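Local coordinates for protein hydrolase, isochorismatase family (Pseudomonas putida KT2440, PDB 4H17) that probably acts as a hydrolase of the isochorismatase family, with its natural substrate not established, at residues Met105-Gln119 / Ser135-Tyr149. Sequence-based numbering, arbitrary orientation. Where two conformers were deposited one is given.
Sequences MPNAFKNTKLHETLQ and SSVSTTVRRAKDYGY. With SO4 (sulfate ion), chain D; SO4 (sulfate ion), chain C; SO4 (sulfate ion), chain I.
Y147 lays its ring against one face of H115 in a face-to-face stack, centroids 3.8 Å apart and planes 22° from parallel, while Q119 CD lies over the rim of the opposite face. At the imidazole edge a water links H115 NE2 to Y147 O. F109 is sandwiched too: L114 CD2 sits over the centre of one face, and Y147 CD2 lies off-centre over the other, the two aromatic planes inclined at 48°. T140 O meets the F109 edge. L118 CD1 makes a CH-pi contact over the Y149 ring, whose edge faces H115 CD2. The helix carrying R143 closes in a Schellman motif with G148 at C-prime, and the turn delivers Y149 to helix 114-121; both helices flank the parallel sheet of this Rossmann-like fold. R143 starts with CG trans to its own backbone N (chi1 -170°) and bends at chi2, this CG passing F109 CD1 at 3.6 Å. Its NE and NH2 bind one sulfate, probably from the crystallisation liquor, which also takes bonds from N107 ND2 and Y147 OH; NH1 pairs with D146 OD2 at 2.8 Å and, with NH2, reaches a second sulfate. A leucine in place of R143 would probably leave D146 without this charge partner and both sulfates without these donors. N107 ND2 also bonds D146 of the second subunit, and N107 OD1 closes an Asx turn onto F109 N. T140 OG1 donates to S136 O and accepts from A108 N (2.9 Å), while S135 OG, S136 OG and S136 N hold another sulfate; K103 NZ also bonds S136 OG, consistent with the family's active-site pocket.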
# COMPACT_ATOMS: atom_id res chain seq x y z
N MSE A 105 -1.35 6.00 -12.75
CA MSE A 105 -0.71 5.66 -11.50
C MSE A 105 -1.23 4.37 -10.96
O MSE A 105 -2.38 3.98 -11.28
CB MSE A 105 -0.96 6.73 -10.43
CG MSE A 105 -0.69 8.13 -10.91
SE MSE A 105 1.10 8.39 -11.60
CE MSE A 105 2.03 7.86 -10.01
N PRO A 106 -0.49 3.72 -10.04
CA PRO A 106 -1.07 2.57 -9.31
C PRO A 106 -2.39 2.91 -8.61
O PRO A 106 -3.30 2.11 -8.62
CB PRO A 106 0.04 2.18 -8.32
CG PRO A 106 1.30 2.59 -9.01
CD PRO A 106 0.95 3.88 -9.74
N ASN A 107 -2.49 4.12 -8.07
CA ASN A 107 -3.72 4.66 -7.54
C ASN A 107 -4.70 4.98 -8.68
O ASN A 107 -4.54 5.97 -9.40
CB ASN A 107 -3.39 5.94 -6.76
CG ASN A 107 -4.62 6.71 -6.33
OD1 ASN A 107 -5.76 6.19 -6.42
ND2 ASN A 107 -4.42 7.94 -5.93
N ALA A 108 -5.76 4.17 -8.79
CA ALA A 108 -6.71 4.33 -9.88
C ALA A 108 -7.61 5.57 -9.79
O ALA A 108 -8.32 5.88 -10.75
CB ALA A 108 -7.57 3.08 -10.07
N PHE A 109 -7.58 6.27 -8.64
CA PHE A 109 -8.28 7.57 -8.52
C PHE A 109 -7.57 8.74 -9.20
O PHE A 109 -8.21 9.72 -9.59
CB PHE A 109 -8.50 7.91 -7.05
CG PHE A 109 -9.46 6.97 -6.35
CD1 PHE A 109 -8.99 5.82 -5.73
CD2 PHE A 109 -10.83 7.25 -6.30
CE1 PHE A 109 -9.84 4.99 -5.08
CE2 PHE A 109 -11.70 6.36 -5.69
CZ PHE A 109 -11.19 5.25 -5.04
N LYS A 110 -6.23 8.67 -9.27
CA LYS A 110 -5.44 9.84 -9.66
C LYS A 110 -5.67 10.21 -11.11
O LYS A 110 -5.35 9.44 -12.02
CB LYS A 110 -3.96 9.59 -9.38
CG LYS A 110 -2.99 10.69 -9.81
CD LYS A 110 -3.22 12.05 -9.15
CE LYS A 110 -1.98 12.94 -9.23
NZ LYS A 110 -2.10 14.20 -8.42
N ASN A 111 -6.24 11.40 -11.30
CA ASN A 111 -6.59 11.92 -12.63
C ASN A 111 -7.54 11.06 -13.48
O ASN A 111 -7.48 11.11 -14.71
CB ASN A 111 -5.32 12.26 -13.43
CG ASN A 111 -4.41 13.25 -12.72
OD1 ASN A 111 -4.87 14.20 -12.07
ND2 ASN A 111 -3.11 13.05 -12.87
N THR A 112 -8.46 10.34 -12.83
CA THR A 112 -9.43 9.49 -13.57
C THR A 112 -10.92 9.82 -13.32
O THR A 112 -11.81 9.28 -13.97
CB THR A 112 -9.26 8.01 -13.21
OG1 THR A 112 -9.60 7.86 -11.82
CG2 THR A 112 -7.86 7.51 -13.51
N LYS A 113 -11.18 10.64 -12.32
CA LYS A 113 -12.57 10.86 -11.90
C LYS A 113 -13.28 9.60 -11.35
O LYS A 113 -14.53 9.54 -11.25
CB LYS A 113 -13.40 11.50 -13.01
CG LYS A 113 -13.03 12.96 -13.19
CD LYS A 113 -13.87 13.68 -14.23
CE LYS A 113 -13.74 15.19 -14.09
NZ LYS A 113 -12.32 15.65 -14.13
N LEU A 114 -12.48 8.58 -10.99
CA LEU A 114 -13.05 7.41 -10.33
C LEU A 114 -13.85 7.80 -9.09
O LEU A 114 -14.94 7.24 -8.86
CB LEU A 114 -11.95 6.39 -9.98
CG LEU A 114 -12.40 5.15 -9.21
CD1 LEU A 114 -13.47 4.34 -9.93
CD2 LEU A 114 -11.20 4.24 -8.87
N HIS A 115 -13.39 8.79 -8.34
CA HIS A 115 -14.16 9.24 -7.17
C HIS A 115 -15.57 9.75 -7.53
O HIS A 115 -16.57 9.28 -6.97
CB HIS A 115 -13.37 10.26 -6.37
CG HIS A 115 -13.99 10.54 -5.05
ND1 HIS A 115 -13.91 11.77 -4.43
CD2 HIS A 115 -14.71 9.75 -4.24
CE1 HIS A 115 -14.57 11.72 -3.29
NE2 HIS A 115 -15.07 10.51 -3.14
N GLU A 116 -15.64 10.65 -8.52
CA GLU A 116 -16.89 11.24 -8.98
C GLU A 116 -17.81 10.13 -9.45
O GLU A 116 -19.01 10.13 -9.15
CB GLU A 116 -16.57 12.22 -10.14
CG GLU A 116 -17.71 12.98 -10.81
CD GLU A 116 -17.22 14.03 -11.82
OE1 GLU A 116 -15.98 14.22 -11.94
OE2 GLU A 116 -18.05 14.69 -12.47
N THR A 117 -17.24 9.16 -10.17
CA THR A 117 -18.00 8.03 -10.66
C THR A 117 -18.59 7.20 -9.51
O THR A 117 -19.80 6.85 -9.48
CB THR A 117 -17.14 7.15 -11.55
OG1 THR A 117 -16.78 7.93 -12.70
CG2 THR A 117 -17.88 5.90 -11.97
N LEU A 118 -17.76 6.85 -8.54
CA LEU A 118 -18.26 6.07 -7.41
C LEU A 118 -19.30 6.85 -6.59
O LEU A 118 -20.26 6.24 -6.12
CB LEU A 118 -17.11 5.58 -6.54
CG LEU A 118 -16.12 4.63 -7.19
CD1 LEU A 118 -15.03 4.29 -6.18
CD2 LEU A 118 -16.88 3.40 -7.65
N GLN A 119 -19.14 8.17 -6.47
CA GLN A 119 -20.15 9.04 -5.81
C GLN A 119 -21.50 8.96 -6.53
O GLN A 119 -22.54 8.73 -5.91
CB GLN A 119 -19.64 10.47 -5.71
CG GLN A 119 -18.59 10.61 -4.65
CD GLN A 119 -17.97 12.00 -4.62
OE1 GLN A 119 -17.63 12.55 -5.66
NE2 GLN A 119 -17.85 12.56 -3.44
N SER A 135 0.50 -3.86 -6.01
CA SER A 135 0.82 -2.57 -6.65
C SER A 135 -0.47 -1.77 -6.93
O SER A 135 -0.96 -1.11 -6.04
CB SER A 135 1.72 -2.77 -7.88
OG SER A 135 1.97 -1.55 -8.52
N SER A 136 -1.11 -1.93 -8.10
CA SER A 136 -2.33 -1.14 -8.37
C SER A 136 -3.53 -1.49 -7.45
O SER A 136 -4.29 -0.62 -7.06
CB SER A 136 -2.82 -1.20 -9.84
OG SER A 136 -1.99 -0.43 -10.69
N VAL A 137 -3.64 -2.76 -7.06
CA VAL A 137 -4.79 -3.19 -6.26
C VAL A 137 -4.63 -2.63 -4.83
O VAL A 137 -5.49 -1.88 -4.36
CB VAL A 137 -4.93 -4.72 -6.24
CG1 VAL A 137 -6.04 -5.14 -5.31
CG2 VAL A 137 -5.25 -5.26 -7.64
N SER A 138 -3.50 -2.97 -4.21
CA SER A 138 -3.18 -2.47 -2.87
C SER A 138 -3.29 -0.96 -2.80
O SER A 138 -3.94 -0.40 -1.87
CB SER A 138 -1.77 -2.92 -2.45
OG SER A 138 -1.53 -2.45 -1.14
N THR A 139 -2.73 -0.27 -3.79
CA THR A 139 -2.72 1.20 -3.76
C THR A 139 -4.14 1.75 -3.88
O THR A 139 -4.53 2.65 -3.13
CB THR A 139 -1.85 1.77 -4.84
OG1 THR A 139 -0.56 1.21 -4.75
CG2 THR A 139 -1.80 3.28 -4.74
N THR A 140 -4.93 1.18 -4.80
CA THR A 140 -6.29 1.67 -5.03
C THR A 140 -7.21 1.41 -3.82
O THR A 140 -7.95 2.29 -3.44
CB THR A 140 -6.84 1.11 -6.36
OG1 THR A 140 -6.01 1.61 -7.43
CG2 THR A 140 -8.26 1.55 -6.55
N VAL A 141 -7.04 0.26 -3.20
CA VAL A 141 -7.84 -0.11 -2.04
C VAL A 141 -7.47 0.84 -0.92
O VAL A 141 -8.33 1.33 -0.20
CB VAL A 141 -7.59 -1.57 -1.65
CG1 VAL A 141 -8.15 -1.92 -0.27
CG2 VAL A 141 -8.22 -2.48 -2.70
N ARG A 142 -6.18 1.09 -0.74
CA ARG A 142 -5.77 2.03 0.31
C ARG A 142 -6.37 3.42 0.09
O ARG A 142 -6.90 4.02 1.03
CB ARG A 142 -4.24 2.12 0.40
CG ARG A 142 -3.55 0.81 0.85
CD ARG A 142 -2.06 0.83 0.62
NE ARG A 142 -1.39 -0.45 0.93
CZ ARG A 142 -0.82 -0.74 2.10
NH1 ARG A 142 -0.78 0.15 3.08
NH2 ARG A 142 -0.24 -1.93 2.28
N ARG A 143 -6.31 3.91 -1.14
CA ARG A 143 -6.86 5.22 -1.45
C ARG A 143 -8.38 5.30 -1.20
O ARG A 143 -8.91 6.32 -0.74
CB ARG A 143 -6.50 5.65 -2.88
CG ARG A 143 -6.84 7.11 -3.17
CD ARG A 143 -6.18 8.05 -2.22
NE ARG A 143 -6.42 9.44 -2.59
CZ ARG A 143 -6.43 10.45 -1.72
NH1 ARG A 143 -6.17 10.20 -0.45
NH2 ARG A 143 -6.68 11.70 -2.14
N ALA A 144 -9.07 4.24 -1.53
CA ALA A 144 -10.50 4.16 -1.32
C ALA A 144 -10.83 4.32 0.15
O ALA A 144 -11.87 4.90 0.46
CB ALA A 144 -11.05 2.84 -1.84
N LYS A 145 -10.01 3.76 1.05
CA LYS A 145 -10.20 3.98 2.49
C LYS A 145 -10.25 5.48 2.81
O LYS A 145 -11.09 5.91 3.59
CB LYS A 145 -9.10 3.31 3.33
CG LYS A 145 -9.29 3.40 4.86
CD LYS A 145 -8.05 2.86 5.58
CE LYS A 145 -8.21 2.77 7.09
NZ LYS A 145 -8.97 1.57 7.54
N ASP A 146 -9.35 6.28 2.22
CA ASP A 146 -9.35 7.74 2.42
C ASP A 146 -10.65 8.43 2.08
O ASP A 146 -11.01 9.46 2.67
CB ASP A 146 -8.22 8.39 1.62
CG ASP A 146 -6.82 8.09 2.20
OD1 ASP A 146 -6.70 7.73 3.39
OD2 ASP A 146 -5.83 8.22 1.46
N TYR A 147 -11.35 7.88 1.08
CA TYR A 147 -12.64 8.45 0.65
C TYR A 147 -13.84 7.81 1.34
O TYR A 147 -14.99 8.10 1.04
CB TYR A 147 -12.75 8.30 -0.85
CG TYR A 147 -11.87 9.21 -1.62
CD1 TYR A 147 -12.00 10.60 -1.48
CD2 TYR A 147 -10.97 8.74 -2.55
CE1 TYR A 147 -11.25 11.48 -2.20
CE2 TYR A 147 -10.19 9.61 -3.31
CZ TYR A 147 -10.35 10.99 -3.15
OH TYR A 147 -9.59 11.92 -3.84
N GLY A 148 -13.55 6.94 2.29
CA GLY A 148 -14.60 6.38 3.14
C GLY A 148 -15.31 5.18 2.55
O GLY A 148 -16.31 4.74 3.10
N TYR A 149 -14.79 4.58 1.48
CA TYR A 149 -15.34 3.36 0.99
C TYR A 149 -14.99 2.14 1.81
O TYR A 149 -13.96 2.09 2.49
CB TYR A 149 -14.91 3.10 -0.47
CG TYR A 149 -15.45 4.20 -1.35
CD1 TYR A 149 -16.75 4.19 -1.80
CD2 TYR A 149 -14.64 5.26 -1.74
CE1 TYR A 149 -17.28 5.20 -2.59
CE2 TYR A 149 -15.14 6.27 -2.53
CZ TYR A 149 -16.45 6.26 -2.94
OH TYR A 149 -16.92 7.30 -3.73
S SO4 D . -6.46 11.29 -5.91
O1 SO4 D . -5.12 11.57 -6.45
O2 SO4 D . -6.40 9.94 -5.37
O3 SO4 D . -7.43 11.34 -7.02
O4 SO4 D . -6.79 12.28 -4.83
S SO4 C . 0.44 -2.81 -11.58
O1 SO4 C . -0.51 -1.86 -12.20
O2 SO4 C . -0.11 -3.39 -10.38
O3 SO4 C . 1.64 -2.03 -11.19
O4 SO4 C . 0.93 -3.83 -12.53
S SO4 I . -4.58 13.28 0.39
O1 SO4 I . -5.09 13.90 -0.87
O2 SO4 I . -5.70 12.61 1.10
O3 SO4 I . -4.20 14.40 1.32
O4 SO4 I . -3.40 12.41 0.21
O HOH W 1 -16.18 9.86 -0.86